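Local coordinates for lipid-transfer protein (PDB 6OK1) that is a lipid-transfer protein of the thiolase-fold superfamily whose molecular function is not established, at residues Arg178-Thr183 with Leu325-Arg330; Ala291-His296 with Leu331-His336; Phe170-Val175 with Ile194-His199; Asn371-Ala376 with Gly384-Ala389; Ala182-Ala187 with Leu340-Ile345. One frame throughout, in Å; residues are numbered along the deposited sequence.

How the contacts relate
The five contacts run from an outer helical layer to the core sheet of a thiolase fold. Along the chain, helix 167-182 supplies the first segments of contacts 3 and 1, and the residues at its end and just after begin contact 5. Contacts 1 and 5 join the N-terminal thiolase range to the C-terminal one, whereas contact 3 stays in the former and contacts 2 and 4 in the latter. Contacts 1 and 2 have centres about 9 Å apart, and contact 2 is nested within the loop closed by contact 5. Strand 290-292 neighbours strand 371-375, which links contact 2 to contact 4. Contacts 3 and 4 mark the extremes, their centres about 26 Å apart.

Contact 1 of 5, residues Arg178-Thr183 with Leu325-Arg330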
# COMPACT_ATOMS: atom_id res chain seq x y z
N ARG A 178 -6.64 17.21 26.74
CA ARG A 178 -5.48 17.65 27.50
C ARG A 178 -5.64 17.31 28.98
O ARG A 178 -4.64 17.10 29.68
CB ARG A 178 -5.25 19.14 27.29
CG ARG A 178 -4.74 19.47 25.85
CD ARG A 178 -3.30 19.04 25.63
NE ARG A 178 -2.40 19.87 26.44
CZ ARG A 178 -1.78 20.97 26.02
NH1 ARG A 178 -1.90 21.40 24.77
NH2 ARG A 178 -1.02 21.65 26.88
N LYS A 179 -6.87 17.23 29.47
CA LYS A 179 -7.07 16.79 30.86
C LYS A 179 -6.55 15.37 31.05
O LYS A 179 -5.84 15.06 32.02
CB LYS A 179 -8.55 16.88 31.21
CG LYS A 179 -8.91 16.41 32.63
CD LYS A 179 -10.39 16.72 32.91
CE LYS A 179 -10.80 16.32 34.29
NZ LYS A 179 -12.22 16.67 34.53
N HIS A 180 -6.89 14.49 30.11
CA HIS A 180 -6.45 13.11 30.21
C HIS A 180 -4.97 12.98 29.91
O HIS A 180 -4.28 12.16 30.54
CB HIS A 180 -7.27 12.24 29.25
CG HIS A 180 -8.73 12.20 29.59
ND1 HIS A 180 -9.70 11.79 28.70
CD2 HIS A 180 -9.39 12.52 30.74
CE1 HIS A 180 -10.89 11.87 29.27
NE2 HIS A 180 -10.73 12.30 30.51
N ALA A 181 -4.45 13.76 28.96
CA ALA A 181 -3.03 13.71 28.69
C ALA A 181 -2.22 14.14 29.91
O ALA A 181 -1.11 13.64 30.14
CB ALA A 181 -2.66 14.59 27.49
N ALA A 182 -2.76 15.07 30.69
CA ALA A 182 -2.00 15.64 31.79
C ALA A 182 -1.64 14.62 32.87
O ALA A 182 -0.67 14.82 33.59
CB ALA A 182 -2.78 16.80 32.40
N THR A 183 -2.40 13.52 32.99
CA THR A 183 -2.07 12.47 33.95
C THR A 183 -1.46 11.24 33.27
O THR A 183 -1.38 10.17 33.89
CB THR A 183 -3.32 12.07 34.74
OG1 THR A 183 -4.36 11.63 33.86
CG2 THR A 183 -3.83 13.25 35.53
N LEU A 325 -17.83 12.92 27.90
CA LEU A 325 -16.52 12.41 27.52
C LEU A 325 -15.57 12.27 28.70
O LEU A 325 -14.46 11.76 28.53
CB LEU A 325 -15.87 13.33 26.48
CG LEU A 325 -16.65 13.54 25.19
CD1 LEU A 325 -15.82 14.30 24.18
CD2 LEU A 325 -17.14 12.23 24.60
N GLU A 326 -15.98 12.72 29.88
CA GLU A 326 -15.14 12.68 31.07
C GLU A 326 -15.06 11.25 31.61
O GLU A 326 -15.92 10.41 31.33
CB GLU A 326 -15.70 13.60 32.16
CG GLU A 326 -15.86 15.05 31.74
CD GLU A 326 -14.56 15.84 31.78
OE1 GLU A 326 -13.59 15.37 32.43
OE2 GLU A 326 -14.51 16.93 31.18
N ILE A 327 -14.04 11.01 32.44
CA ILE A 327 -13.83 9.69 33.04
C ILE A 327 -15.07 9.22 33.78
O ILE A 327 -15.39 8.02 33.79
CB ILE A 327 -12.59 9.71 33.96
CG1 ILE A 327 -11.31 9.82 33.13
CG2 ILE A 327 -12.54 8.46 34.85
CD1 ILE A 327 -10.07 10.11 33.96
N GLY A 328 -15.76 10.13 34.45
CA GLY A 328 -16.97 9.73 35.14
C GLY A 328 -18.24 9.80 34.33
O GLY A 328 -19.32 9.54 34.87
N GLY A 329 -18.16 10.14 33.04
CA GLY A 329 -19.35 10.29 32.22
C GLY A 329 -19.74 9.01 31.51
O GLY A 329 -19.18 7.94 31.71
N ARG A 330 -20.76 9.15 30.65
CA ARG A 330 -21.31 7.98 29.98
C ARG A 330 -20.31 7.37 29.00
O ARG A 330 -20.30 6.15 28.80
CB ARG A 330 -22.62 8.37 29.27
CG ARG A 330 -23.25 7.28 28.41
CD ARG A 330 -22.92 7.52 26.95
NE ARG A 330 -23.36 6.44 26.07
CZ ARG A 330 -22.78 5.25 26.01
NH1 ARG A 330 -21.74 4.96 26.78
NH2 ARG A 330 -23.23 4.33 25.15
O HOH W 1 -12.15 13.15 32.67
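K179 and H180, on successive positions of helix 167-182, both meet the type I beta turn E326-G329, so a helix of the N-terminal half of this thiolase fold is tied to a loop of the C-terminal half. The direct polar link is a salt bridge, K179 NZ to E326 OE1 at 2.8 Å. K179 leaves the helix with CG anti to the backbone N (chi1 178°) and stays extended to its ammonium group, crossing the bent glutamate chain at about a right angle. The ammonium nitrogen meets OE1 from above the carboxylate plane, 42° out of it.

H180 presents its ring edge to the loop. Its CE1 approaches L325 O at 3.6 Å near the ring plane, while I327 CG1 lies 3.7 Å from H180 NE2 in an oblique approach, the two side chains sliding past each other in opposite directions. ND1 makes weak hydrogen bonds to C333 O and N334 O, further along the same loop, which limits the ring's rotation. Within the loop, G329 N bonds to E326 O at 2.8 Å and closes the turn.

A single water completes the junction in the plane of the imidazole: it lies 2.7 Å from H180 NE2, donates to E326 OE1 at 2.7 Å and accepts from I327 N at 2.9 Å.

Contact 2 of 5, residues Ala291-His296 with Leu331-His336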
# COMPACT_ATOMS: atom_id res chain seq x y z
N ALA A 291 -14.65 5.37 24.43
CA ALA A 291 -14.35 5.60 23.02
C ALA A 291 -13.00 6.26 22.83
O ALA A 291 -12.65 7.21 23.54
CB ALA A 291 -15.42 6.47 22.36
N ILE A 292 -12.25 5.78 21.84
CA ILE A 292 -11.01 6.41 21.41
C ILE A 292 -11.33 6.99 20.04
O ILE A 292 -11.43 6.25 19.06
CB ILE A 292 -9.85 5.41 21.36
CG1 ILE A 292 -9.61 4.71 22.71
CG2 ILE A 292 -8.57 6.10 20.82
CD1 ILE A 292 -9.28 5.63 23.87
N LEU A 293 -11.57 8.31 19.99
CA LEU A 293 -12.08 8.99 18.80
C LEU A 293 -10.96 9.82 18.19
O LEU A 293 -10.43 10.74 18.83
CB LEU A 293 -13.30 9.86 19.14
CG LEU A 293 -14.50 9.05 19.68
CD1 LEU A 293 -15.67 10.02 19.95
CD2 LEU A 293 -14.90 7.92 18.72
N TYR A 294 -10.59 9.47 16.96
CA TYR A 294 -9.47 10.10 16.26
C TYR A 294 -9.63 11.61 16.25
O TYR A 294 -10.67 12.15 15.85
CB TYR A 294 -9.41 9.56 14.84
CG TYR A 294 -8.08 9.71 14.13
CD1 TYR A 294 -7.73 10.89 13.49
CD2 TYR A 294 -7.24 8.62 14.02
CE1 TYR A 294 -6.53 10.97 12.77
CE2 TYR A 294 -6.06 8.68 13.31
CZ TYR A 294 -5.71 9.85 12.68
OH TYR A 294 -4.53 9.90 11.98
N ASP A 295 -8.56 12.29 16.63
CA ASP A 295 -8.64 13.67 17.06
C ASP A 295 -7.37 14.42 16.69
O ASP A 295 -6.87 15.23 17.48
CB ASP A 295 -8.88 13.76 18.56
CG ASP A 295 -7.74 13.19 19.35
OD1 ASP A 295 -7.19 12.17 18.91
OD2 ASP A 295 -7.40 13.77 20.40
N HIS A 296 -6.83 14.18 15.49
CA HIS A 296 -5.71 15.02 15.05
C HIS A 296 -6.15 16.46 14.88
O HIS A 296 -5.35 17.38 15.09
CB HIS A 296 -5.04 14.49 13.79
CG HIS A 296 -5.91 14.45 12.58
ND1 HIS A 296 -7.28 14.29 12.64
CD2 HIS A 296 -5.60 14.53 11.26
CE1 HIS A 296 -7.77 14.24 11.41
NE2 HIS A 296 -6.78 14.41 10.56
N LEU A 331 -19.46 8.19 28.38
CA LEU A 331 -18.57 7.72 27.32
C LEU A 331 -17.18 8.31 27.52
O LEU A 331 -16.75 9.20 26.78
CB LEU A 331 -19.11 8.09 25.94
CG LEU A 331 -18.39 7.38 24.78
CD1 LEU A 331 -18.70 5.89 24.76
CD2 LEU A 331 -18.72 7.98 23.39
N PRO A 332 -16.46 7.82 28.52
CA PRO A 332 -15.07 8.23 28.72
C PRO A 332 -14.30 8.14 27.42
O PRO A 332 -14.35 7.12 26.73
CB PRO A 332 -14.54 7.23 29.75
CG PRO A 332 -15.74 6.78 30.49
CD PRO A 332 -16.88 6.80 29.51
N CYS A 333 -13.61 9.22 27.08
CA CYS A 333 -13.06 9.37 25.74
C CYS A 333 -11.59 9.75 25.80
O CYS A 333 -11.20 10.63 26.57
CB CYS A 333 -13.86 10.41 24.99
SG CYS A 333 -13.34 10.66 23.25
N ASN A 334 -10.80 9.12 24.94
CA ASN A 334 -9.41 9.50 24.74
C ASN A 334 -8.69 9.62 26.08
O ASN A 334 -8.02 10.61 26.38
CB ASN A 334 -9.33 10.80 23.93
CG ASN A 334 -9.76 10.61 22.48
OD1 ASN A 334 -9.92 9.47 22.04
ND2 ASN A 334 -9.92 11.70 21.74
N THR A 335 -8.80 8.54 26.86
CA THR A 335 -8.21 8.46 28.19
C THR A 335 -6.68 8.54 28.19
O THR A 335 -6.09 8.78 29.25
CB THR A 335 -8.69 7.17 28.86
OG1 THR A 335 -8.68 6.10 27.91
CG2 THR A 335 -10.11 7.37 29.35
N HIS A 336 -6.03 8.34 27.05
CA HIS A 336 -4.59 8.58 26.92
C HIS A 336 -4.25 10.03 26.59
O HIS A 336 -3.08 10.41 26.67
CB HIS A 336 -4.00 7.67 25.83
CG HIS A 336 -4.60 7.87 24.47
ND1 HIS A 336 -5.96 8.04 24.27
CD2 HIS A 336 -4.04 7.89 23.24
CE1 HIS A 336 -6.19 8.17 22.97
NE2 HIS A 336 -5.04 8.08 22.33
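N334 turns its CG beside its own backbone N (chi1 -69°), and a chi2 of -11° sets the amide so that both of its polar atoms address the backbone of L293. N334 OD1 accepts from L293 N at 2.9 Å, the donor tilted 20° from the carbonyl plane. N334 ND2 returns a bond to L293 O at 3.1 Å, in plane and on a lone pair. The amide thus pairs with L293 much as a strand backbone would. N334 has a left-handed backbone conformation (positive phi), consistent with the loop turning away here.

Before that point, A291 and C333 form a single beta bridge. A291 N donates to P332 O at 2.9 Å, and A291 O accepts from N334 N at 3.0 Å. A CA-H...O contact from C333 CA, 3.1 Å from A291 O, gives this oxygen a second, weaker partner. Side chains fill in around the bridge: A291 CB rests on L331 CD2 at 3.8 Å, and I292 CG2 approaches H336 CE1 obliquely at 3.8 Å.

N334 ND2 also bonds to D177 OD1, and the neighbouring D295 carboxylate is held mainly through OD1 by Q339 N. The contact thus pairs a loop with outermost strand 290-292 through one bridge, and the N334 amide carries the pairing on to L293, leading into Y294-D295-H296, a loop that probably corresponds to the one carrying the NEAF motif in thiolases.

Contact 3 of 5, residues Phe170-Val175 with Ile194-His199; sequences FGRVAV and ITLEDH
G171 forms a shallow hollow on helix 167-182, and two projections from segment 194-199 settle into it. The H199 ring turns one face to G171 CA, in an approach too close for its detail to be trusted. Beside it, L196 CD1 packs against G171 C at 3.7 Å. Because glycine has no side chain, the second segment comes close to the helix backbone here: the CA atoms of G171 and H199 are 5.9 Å apart.

One turn on, the relief is reversed. V175 CG2 is the bump, pushing up to L196 N at 3.6 Å and touching L196 CB as well. I194 sends CD1 alongside A174 O at 4.0 Å, and A174 CB touches both that methyl and H199 CD2, 3.9 Å from the latter. R172 NH1 approaches L196 CD2 obliquely, while its NH2 is held in a salt bridge by D169. A water accepts from I194 N and donates to V175 O.

A capping box of T195 and D198 starts the short helix, D198 N bonding to T195 OG1 at 2.9 Å. H199 NE2 is anchored on D213. F170, R172 and V173 of helix 167-182 lean on helices 301-307 and 316-321, which places their helix between these C-terminal helices and helix 196-201.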
# COMPACT_ATOMS: atom_id res chain seq x y z
N PHE A 170 -15.80 23.01 19.97
CA PHE A 170 -14.59 22.29 19.56
C PHE A 170 -13.53 22.33 20.67
O PHE A 170 -12.81 21.34 20.90
CB PHE A 170 -14.03 22.90 18.27
CG PHE A 170 -14.99 22.89 17.11
CD1 PHE A 170 -15.93 21.89 16.95
CD2 PHE A 170 -14.95 23.91 16.15
CE1 PHE A 170 -16.80 21.88 15.87
CE2 PHE A 170 -15.83 23.92 15.07
CZ PHE A 170 -16.74 22.91 14.92
N GLY A 171 -13.43 23.46 21.36
CA GLY A 171 -12.46 23.60 22.43
C GLY A 171 -12.67 22.62 23.56
O GLY A 171 -11.70 22.17 24.19
N ARG A 172 -13.93 22.27 23.85
CA ARG A 172 -14.17 21.32 24.93
C ARG A 172 -13.52 19.98 24.64
O ARG A 172 -13.14 19.27 25.57
CB ARG A 172 -15.66 21.16 25.18
CG ARG A 172 -16.14 22.17 26.19
CD ARG A 172 -17.61 22.04 26.56
NE ARG A 172 -18.42 22.80 25.62
CZ ARG A 172 -18.65 24.10 25.72
NH1 ARG A 172 -18.16 24.80 26.73
NH2 ARG A 172 -19.36 24.71 24.80
N VAL A 173 -13.41 19.62 23.36
CA VAL A 173 -12.71 18.40 22.98
C VAL A 173 -11.24 18.53 23.32
O VAL A 173 -10.62 17.59 23.85
CB VAL A 173 -12.89 18.11 21.48
CG1 VAL A 173 -12.04 16.92 21.07
CG2 VAL A 173 -14.32 17.86 21.16
N ALA A 174 -10.65 19.67 22.99
CA ALA A 174 -9.25 19.90 23.30
C ALA A 174 -9.01 19.85 24.80
O ALA A 174 -8.03 19.25 25.26
CB ALA A 174 -8.81 21.25 22.72
N VAL A 175 -9.91 20.46 25.57
CA VAL A 175 -9.72 20.51 27.03
C VAL A 175 -9.77 19.11 27.62
O VAL A 175 -8.92 18.74 28.46
CB VAL A 175 -10.78 21.43 27.66
CG1 VAL A 175 -10.70 21.37 29.18
CG2 VAL A 175 -10.60 22.87 27.18
N ILE A 194 -4.98 22.30 29.92
CA ILE A 194 -5.38 23.60 29.41
C ILE A 194 -6.77 23.93 29.92
O ILE A 194 -7.54 23.05 30.34
CB ILE A 194 -5.36 23.69 27.87
CG1 ILE A 194 -6.43 22.77 27.26
CG2 ILE A 194 -3.98 23.34 27.35
CD1 ILE A 194 -6.58 22.93 25.76
N THR A 195 -7.10 25.21 29.86
CA THR A 195 -8.46 25.66 30.08
C THR A 195 -9.12 25.98 28.74
O THR A 195 -8.45 26.18 27.72
CB THR A 195 -8.51 26.92 30.95
OG1 THR A 195 -7.87 27.99 30.24
CG2 THR A 195 -7.81 26.69 32.31
N LEU A 196 -10.45 26.08 28.77
CA LEU A 196 -11.17 26.52 27.58
C LEU A 196 -10.75 27.94 27.19
O LEU A 196 -10.68 28.28 26.01
CB LEU A 196 -12.68 26.43 27.83
CG LEU A 196 -13.57 26.70 26.62
CD1 LEU A 196 -13.29 25.73 25.47
CD2 LEU A 196 -15.04 26.65 26.99
N GLU A 197 -10.45 28.77 28.19
CA GLU A 197 -9.93 30.09 27.91
C GLU A 197 -8.60 30.01 27.17
O GLU A 197 -8.35 30.78 26.23
CB GLU A 197 -9.79 30.85 29.24
CG GLU A 197 -11.15 31.19 29.91
CD GLU A 197 -12.08 29.98 30.19
OE1 GLU A 197 -11.62 28.93 30.73
OE2 GLU A 197 -13.28 30.08 29.85
N ASP A 198 -7.73 29.08 27.57
CA ASP A 198 -6.47 28.88 26.85
C ASP A 198 -6.73 28.59 25.38
O ASP A 198 -6.02 29.07 24.49
CB ASP A 198 -5.68 27.71 27.43
CG ASP A 198 -5.06 28.00 28.78
OD1 ASP A 198 -4.77 29.18 29.08
OD2 ASP A 198 -4.86 27.04 29.53
N HIS A 199 -7.71 27.73 25.13
CA HIS A 199 -8.04 27.33 23.77
C HIS A 199 -8.52 28.53 22.97
O HIS A 199 -8.06 28.76 21.84
CB HIS A 199 -9.10 26.23 23.84
CG HIS A 199 -9.68 25.88 22.51
ND1 HIS A 199 -10.76 26.55 21.98
CD2 HIS A 199 -9.34 24.93 21.61
CE1 HIS A 199 -11.07 26.03 20.81
NE2 HIS A 199 -10.23 25.04 20.56
O HOH W 2 -7.21 20.32 30.09

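Contact 4 of 5, residues Asn371-Ala376 with Gly384-Ala389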
# COMPACT_ATOMS: atom_id res chain seq x y z
N ASN A 371 -16.40 -3.00 26.62
CA ASN A 371 -16.28 -2.80 25.18
C ASN A 371 -15.80 -1.38 24.89
O ASN A 371 -16.35 -0.40 25.43
CB ASN A 371 -17.61 -3.03 24.47
CG ASN A 371 -18.18 -4.41 24.75
OD1 ASN A 371 -17.61 -5.43 24.36
ND2 ASN A 371 -19.33 -4.44 25.41
N VAL A 372 -14.80 -1.26 24.02
CA VAL A 372 -14.21 0.02 23.65
C VAL A 372 -14.29 0.18 22.14
O VAL A 372 -13.87 -0.70 21.40
CB VAL A 372 -12.74 0.13 24.11
CG1 VAL A 372 -12.18 1.51 23.71
CG2 VAL A 372 -12.62 -0.07 25.60
N LEU A 373 -14.81 1.32 21.69
CA LEU A 373 -14.87 1.61 20.26
C LEU A 373 -13.72 2.54 19.91
O LEU A 373 -13.50 3.54 20.59
CB LEU A 373 -16.22 2.23 19.88
CG LEU A 373 -16.51 2.26 18.37
CD1 LEU A 373 -17.99 2.24 18.12
CD2 LEU A 373 -15.94 3.47 17.70
N VAL A 374 -12.98 2.18 18.85
CA VAL A 374 -11.84 2.96 18.38
C VAL A 374 -12.08 3.35 16.94
O VAL A 374 -12.46 2.51 16.12
CB VAL A 374 -10.52 2.19 18.49
CG1 VAL A 374 -9.35 3.14 18.09
CG2 VAL A 374 -10.34 1.63 19.85
N THR A 375 -11.85 4.62 16.61
CA THR A 375 -11.91 5.07 15.22
C THR A 375 -10.54 5.43 14.69
O THR A 375 -9.63 5.80 15.42
CB THR A 375 -12.83 6.29 15.05
OG1 THR A 375 -12.34 7.39 15.82
CG2 THR A 375 -14.24 5.95 15.49
N ALA A 376 -10.44 5.40 13.36
CA ALA A 376 -9.24 5.83 12.67
C ALA A 376 -9.45 7.21 12.01
O ALA A 376 -10.37 7.95 12.38
CB ALA A 376 -8.84 4.74 11.67
N GLY A 384 -12.50 1.25 11.91
CA GLY A 384 -12.82 1.25 13.33
C GLY A 384 -12.69 -0.14 13.90
O GLY A 384 -12.63 -1.13 13.16
N LEU A 385 -12.68 -0.19 15.23
CA LEU A 385 -12.68 -1.45 15.96
C LEU A 385 -13.65 -1.36 17.10
O LEU A 385 -13.85 -0.29 17.67
CB LEU A 385 -11.33 -1.80 16.57
CG LEU A 385 -10.15 -1.88 15.59
CD1 LEU A 385 -8.88 -1.83 16.36
CD2 LEU A 385 -10.24 -3.12 14.73
N ILE A 386 -14.20 -2.51 17.50
CA ILE A 386 -14.68 -2.67 18.87
C ILE A 386 -13.81 -3.76 19.49
O ILE A 386 -13.76 -4.89 18.99
CB ILE A 386 -16.18 -3.02 18.95
CG1 ILE A 386 -17.02 -1.83 18.45
CG2 ILE A 386 -16.57 -3.37 20.40
CD1 ILE A 386 -18.52 -2.13 18.27
N LEU A 387 -13.08 -3.38 20.54
CA LEU A 387 -12.30 -4.31 21.35
C LEU A 387 -13.08 -4.59 22.63
O LEU A 387 -13.68 -3.69 23.21
CB LEU A 387 -10.93 -3.73 21.69
CG LEU A 387 -10.06 -3.35 20.49
CD1 LEU A 387 -8.73 -2.87 20.99
CD2 LEU A 387 -9.88 -4.53 19.56
N GLY A 388 -13.08 -5.86 23.05
CA GLY A 388 -13.88 -6.26 24.19
C GLY A 388 -13.20 -7.28 25.08
O GLY A 388 -12.32 -8.04 24.67
N ALA A 389 -13.64 -7.27 26.33
CA ALA A 389 -13.23 -8.32 27.26
C ALA A 389 -13.62 -9.68 26.70
O ALA A 389 -14.55 -9.81 25.89
CB ALA A 389 -13.86 -8.10 28.63
O HOH W 3 -17.29 -8.26 25.17
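L373 and I386 face each other as an antiparallel non-hydrogen-bonded pair, and the leucine can be followed outward atom by atom. Its CA already makes a CA-H...O contact with L385 O at 3.4 Å. CB stands 4.1 Å from that same L385 O. With CG anti to the backbone N (chi1 -166°), CG lies 3.8 Å from L385 O and 4.1 Å from I386 CG1. At the tip, CD1 stays beside the isoleucine, 4.2 Å from I386 CG1, as the two side chains cross at an oblique angle. Y278 and L308 adjoin this leucine from outside the hairpin.

The flanking pairs V372-L387 and V374-L385 are of the hydrogen-bonded type, each closed by two backbone bonds. V372 N reaches L387 O at 2.8 Å, and V374 N reaches L385 O at 2.9 Å with a nearly straight N-H...O angle of 171°. The strand directions differ by 161°, so the pairing is antiparallel throughout with moderate twist.

Side chains alternate between two faces. N371, L373, T375 and I386 share one, with helix 268-281 against L373, T375 and I386. V372, V374, L385 and L387 share the other, against helices 348-359 and 86-98. G384 and G388 pair with T375 and N371 and add no side chain to either face. The ladder is a regular beta hairpin set in a helix-flanked sheet, the layered alpha/beta architecture that characterises the thiolase fold.

Contact 5 of 5, residues Ala182-Ala187 with Leu340-Ile345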
# COMPACT_ATOMS: atom_id res chain seq x y z
N ALA A 182 -2.76 15.07 30.69
CA ALA A 182 -2.00 15.64 31.79
C ALA A 182 -1.64 14.62 32.87
O ALA A 182 -0.67 14.82 33.59
CB ALA A 182 -2.78 16.80 32.40
N THR A 183 -2.40 13.52 32.99
CA THR A 183 -2.07 12.47 33.95
C THR A 183 -1.46 11.24 33.27
O THR A 183 -1.38 10.17 33.89
CB THR A 183 -3.32 12.07 34.74
OG1 THR A 183 -4.36 11.63 33.86
CG2 THR A 183 -3.83 13.25 35.53
N ASN A 184 -1.01 11.38 32.02
CA ASN A 184 -0.43 10.27 31.27
C ASN A 184 1.07 10.49 31.10
O ASN A 184 1.47 11.31 30.27
CB ASN A 184 -1.09 10.15 29.90
CG ASN A 184 -0.48 9.04 29.08
OD1 ASN A 184 0.39 8.31 29.56
ND2 ASN A 184 -0.92 8.93 27.83
N PRO A 185 1.92 9.77 31.84
CA PRO A 185 3.37 10.04 31.75
C PRO A 185 3.93 9.86 30.36
O PRO A 185 5.02 10.39 30.07
CB PRO A 185 3.98 9.03 32.74
CG PRO A 185 2.88 8.73 33.72
CD PRO A 185 1.61 8.79 32.90
N LYS A 186 3.26 9.12 29.49
CA LYS A 186 3.74 8.90 28.13
C LYS A 186 3.35 10.02 27.18
O LYS A 186 3.89 10.09 26.07
CB LYS A 186 3.20 7.58 27.59
CG LYS A 186 3.56 6.36 28.40
CD LYS A 186 5.04 6.10 28.37
CE LYS A 186 5.40 4.82 29.15
NZ LYS A 186 6.87 4.58 29.20
N ALA A 187 2.44 10.89 27.60
CA ALA A 187 1.90 11.94 26.75
C ALA A 187 2.84 13.13 26.66
O ALA A 187 3.53 13.49 27.63
CB ALA A 187 0.54 12.39 27.29
N LEU A 340 -4.14 14.50 19.99
CA LEU A 340 -3.91 15.91 20.33
C LEU A 340 -3.03 16.05 21.57
O LEU A 340 -2.17 16.94 21.63
CB LEU A 340 -5.25 16.61 20.56
CG LEU A 340 -5.20 18.12 20.62
CD1 LEU A 340 -5.37 18.71 19.25
CD2 LEU A 340 -6.26 18.65 21.57
N GLY A 341 -3.22 15.18 22.55
CA GLY A 341 -2.57 15.28 23.85
C GLY A 341 -1.44 14.30 24.11
O GLY A 341 -0.50 14.63 24.84
N GLU A 342 -1.52 13.08 23.58
CA GLU A 342 -0.46 12.10 23.80
C GLU A 342 0.58 12.20 22.69
O GLU A 342 1.73 12.57 22.93
CB GLU A 342 -1.02 10.67 23.90
CG GLU A 342 0.10 9.65 24.09
CD GLU A 342 -0.39 8.23 24.23
OE1 GLU A 342 -0.72 7.63 23.20
OE2 GLU A 342 -0.43 7.70 25.36
N ALA A 343 0.18 11.87 21.46
CA ALA A 343 1.11 11.79 20.35
C ALA A 343 0.33 11.49 19.09
O ALA A 343 -0.70 10.81 19.14
CB ALA A 343 2.15 10.67 20.56
N TYR A 344 0.84 11.98 17.96
CA TYR A 344 0.23 11.76 16.65
C TYR A 344 0.96 10.61 15.96
O TYR A 344 1.85 10.80 15.14
CB TYR A 344 0.31 13.04 15.83
CG TYR A 344 -0.42 13.06 14.50
CD1 TYR A 344 -1.59 12.33 14.29
CD2 TYR A 344 0.06 13.84 13.46
CE1 TYR A 344 -2.25 12.39 13.05
CE2 TYR A 344 -0.59 13.91 12.24
CZ TYR A 344 -1.75 13.18 12.05
OH TYR A 344 -2.40 13.28 10.84
N ILE A 345 0.57 9.38 16.31
CA ILE A 345 1.09 8.21 15.62
C ILE A 345 0.00 7.68 14.68
O ILE A 345 -0.23 6.47 14.56
CB ILE A 345 1.58 7.13 16.60
CG1 ILE A 345 2.33 7.78 17.78
CG2 ILE A 345 2.46 6.15 15.86
CD1 ILE A 345 3.61 8.55 17.38
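N184 and E342 cross obliquely, amide and carboxylate planes 60° apart, where an Asx turn of the N-terminal half meets the region of helix 338-341 and the residues after it, in the C-terminal half of the thiolase fold. The asparagine holds CG anti to its backbone N (chi1 178°), and its amide is used at both ends. N184 ND2 donates to E342 OE2 at 2.8 Å. The glutamate oxygen lies close to the amide plane, whereas the amide nitrogen comes to OE2 on the anti side of the carboxylate and somewhat out of its plane; the N-H...O angle of 142° makes the bond noticeably bent.

The other end of the amide turns back on its own segment. N184 OD1 accepts from K186 N at 3.0 Å, the donor standing well above the carbonyl plane, and this defines the Asx turn. It overlaps a type I beta turn from N184 to A187, closed by A187 N to N184 O at 2.9 Å. The OD1 bond helps to hold the amide that meets the glutamate, while the backbone bond shapes the turn.

E342 CG, anti to the backbone N, passes N184 ND2 and A187 CA, each at 3.9 Å; the chain runs on extended to CD. Further partners secure the two groups: ND2 also bonds to H336 O, and E342 OE1 accepts from N349 ND2. With two amides on this buried carboxylate, its negative charge is probably stabilised. The K186 side chain runs away from the contact toward a bound 4-(2-hydroxyethyl)-1-piperazine ethanesulfonic acid. A187 CB packs against the backbone, 3.5 Å from G341 O and 3.6 Å from E342 CA.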